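Local coordinates for FAD-binding oxidoreductase (Gulosibacter chungangensis, PDB 7PBG), which oxidises 4-ethylphenol as a flavoprotein oxidase carrying covalently bound FAD, a dehydrogenation that leads to 4-vinylphenol, at residues A305-V310 / I315-V320. Numbering follows the deposited sequence.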
loop_
_atom_site.group_PDB
_atom_site.type_symbol
_atom_site.label_atom_id
_atom_site.label_comp_id
_atom_site.label_asym_id
_atom_site.label_seq_id
_atom_site.Cartn_x
_atom_site.Cartn_y
_atom_site.Cartn_z
ATOM N N ALA A 305 41.776 -5.785 -13.292
ATOM C CA ALA A 305 41.408 -4.422 -12.816
ATOM C C ALA A 305 40.439 -4.556 -11.642
ATOM O O ALA A 305 40.630 -3.855 -10.657
ATOM C CB ALA A 305 40.816 -3.546 -13.909
ATOM N N LYS A 306 39.484 -5.479 -11.705
ATOM C CA LYS A 306 38.486 -5.635 -10.615
ATOM C C LYS A 306 39.199 -6.172 -9.374
ATOM O O LYS A 306 38.859 -5.752 -8.288
ATOM C CB LYS A 306 37.322 -6.494 -11.111
ATOM C CG LYS A 306 36.545 -5.802 -12.220
ATOM C CD LYS A 306 35.572 -6.748 -12.884
ATOM C CE LYS A 306 34.818 -6.171 -14.065
ATOM N NZ LYS A 306 33.920 -7.209 -14.674
ATOM N N GLN A 307 40.159 -7.050 -9.551
ATOM C CA GLN A 307 40.935 -7.624 -8.437
ATOM C C GLN A 307 41.759 -6.498 -7.812
ATOM O O GLN A 307 41.905 -6.472 -6.598
ATOM C CB GLN A 307 41.796 -8.801 -8.875
ATOM C CG GLN A 307 42.294 -9.590 -7.683
ATOM C CD GLN A 307 41.168 -10.239 -6.902
ATOM O OE1 GLN A 307 40.343 -10.962 -7.473
ATOM N NE2 GLN A 307 41.113 -9.984 -5.606
ATOM N N ARG A 308 42.346 -5.637 -8.614
ATOM C CA ARG A 308 43.084 -4.468 -8.057
ATOM C C ARG A 308 42.146 -3.646 -7.154
ATOM O O ARG A 308 42.542 -3.224 -6.047
ATOM C CB ARG A 308 43.694 -3.573 -9.144
ATOM C CG ARG A 308 44.846 -4.214 -9.892
ATOM C CD ARG A 308 45.558 -3.168 -10.729
ATOM N NE ARG A 308 44.930 -2.897 -12.004
ATOM C CZ ARG A 308 45.015 -3.645 -13.087
ATOM N NH1 ARG A 308 45.740 -4.754 -13.050
ATOM N NH2 ARG A 308 44.410 -3.267 -14.217
ATOM N N MET A 309 40.911 -3.385 -7.585
ATOM C CA MET A 309 39.894 -2.688 -6.762
ATOM C C MET A 309 39.706 -3.446 -5.438
ATOM O O MET A 309 39.769 -2.814 -4.372
ATOM C CB MET A 309 38.565 -2.570 -7.490
ATOM C CG MET A 309 38.654 -1.845 -8.795
ATOM S SD MET A 309 37.075 -1.946 -9.635
ATOM C CE MET A 309 37.523 -1.516 -11.315
ATOM N N VAL A 310 39.441 -4.754 -5.517
ATOM C CA VAL A 310 39.205 -5.570 -4.304
ATOM C C VAL A 310 40.395 -5.400 -3.374
ATOM O O VAL A 310 40.169 -5.192 -2.165
ATOM C CB VAL A 310 38.942 -7.058 -4.614
ATOM C CG1 VAL A 310 38.943 -7.856 -3.327
ATOM C CG2 VAL A 310 37.661 -7.171 -5.403
ATOM N N ILE A 315 38.150 -4.499 0.029
ATOM C CA ILE A 315 36.712 -4.871 0.096
ATOM C C ILE A 315 36.521 -6.298 -0.473
ATOM O O ILE A 315 37.297 -7.199 -0.102
ATOM C CB ILE A 315 35.861 -3.734 -0.509
ATOM C CG1 ILE A 315 36.205 -3.412 -1.962
ATOM C CG2 ILE A 315 36.044 -2.465 0.325
ATOM C CD1 ILE A 315 35.343 -2.314 -2.531
ATOM N N GLY A 316 35.508 -6.525 -1.284
ATOM C CA GLY A 316 35.266 -7.853 -1.894
ATOM C C GLY A 316 34.783 -7.658 -3.302
ATOM O O GLY A 316 34.402 -6.539 -3.638
ATOM N N HIS A 317 34.694 -8.730 -4.083
ATOM C CA HIS A 317 34.006 -8.662 -5.388
ATOM C C HIS A 317 32.515 -8.347 -5.190
ATOM O O HIS A 317 31.909 -7.777 -6.122
ATOM C CB HIS A 317 34.211 -9.983 -6.119
ATOM C CG HIS A 317 35.540 -10.050 -6.781
ATOM N ND1 HIS A 317 35.830 -9.327 -7.922
ATOM C CD2 HIS A 317 36.687 -10.676 -6.440
ATOM C CE1 HIS A 317 37.089 -9.532 -8.256
ATOM N NE2 HIS A 317 37.642 -10.357 -7.372
ATOM N N TRP A 318 31.931 -8.786 -4.064
ATOM C CA TRP A 318 30.569 -8.471 -3.590
ATOM C C TRP A 318 30.722 -7.916 -2.182
ATOM O O TRP A 318 31.549 -8.459 -1.409
ATOM C CB TRP A 318 29.638 -9.691 -3.619
ATOM C CG TRP A 318 29.386 -10.148 -5.016
ATOM C CD1 TRP A 318 29.923 -11.229 -5.642
ATOM C CD2 TRP A 318 28.555 -9.484 -5.990
ATOM N NE1 TRP A 318 29.486 -11.273 -6.940
ATOM C CE2 TRP A 318 28.639 -10.235 -7.179
ATOM C CE3 TRP A 318 27.731 -8.357 -5.946
ATOM C CZ2 TRP A 318 27.923 -9.883 -8.331
ATOM C CZ3 TRP A 318 27.034 -7.991 -7.078
ATOM C CH2 TRP A 318 27.130 -8.760 -8.243
ATOM N N ILE A 319 29.965 -6.874 -1.896
ATOM C CA ILE A 319 29.877 -6.306 -0.546
ATOM C C ILE A 319 28.395 -6.249 -0.183
ATOM O O ILE A 319 27.573 -5.706 -0.959
ATOM C CB ILE A 319 30.529 -4.910 -0.502
ATOM C CG1 ILE A 319 31.895 -4.852 -1.188
ATOM C CG2 ILE A 319 30.561 -4.421 0.923
ATOM C CD1 ILE A 319 31.865 -4.472 -2.633
ATOM N N VAL A 320 28.080 -6.765 0.986
ATOM C CA VAL A 320 26.762 -6.590 1.647
ATOM C C VAL A 320 26.895 -5.439 2.632
ATOM O O VAL A 320 27.797 -5.474 3.433
ATOM C CB VAL A 320 26.271 -7.867 2.327
ATOM C CG1 VAL A 320 25.009 -7.638 3.139
ATOM C CG2 VAL A 320 26.096 -8.973 1.285
#
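Val-310 lays its CG2 methyl squarely over the imidazole of His-317, 3.6 Å from the ring centroid and only 2° off the ring normal, a textbook CH-pi contact. The same methyl meets the backbone that leads into the ring, 3.6 Å from His-317 N, while CG1, anti to the backbone N (chi1 171°), turns to the main chain of Ile-315 and Gly-316, its distance to Ile-315 O being 3.7 Å. One branched side chain thus fills the angle between the helix and the returning chain, and this is the tightly packed part of the contact.

The partly exposed side belongs to Gln-307. Its chain bends at chi2 and brings OE1 to the edge of the imidazole, in the ring plane, where His-317 NE2 donates a nearly straight hydrogen bond of 2.8 Å to Gln-307 OE1. The donor stands well above the carbonyl plane of the amide, and amide and ring planes are 68° apart. Gln-307 NE2 bonds to Asp-311 OD1 one helical turn on, so both ends of the amide are engaged and its rotation is fixed. Edge bond and methyl together restrain the tilt of the ring, which also touches Glu-252. Lys-306 adds a looser touch, CB lying 4.2 Å from His-317 CE1.

Where the chain returns, Ile-315 N donates to Val-310 O at 3.1 Å, a main-chain bond linking the last turn of helix 303-313 to the loop after it. Beyond, His-317 and Trp-318 both face Phe-249 of the adjacent antiparallel strand 241-249: a classic beta bulge where the chain, coming from the helix, enters strand 318-326 of the large antiparallel sheet.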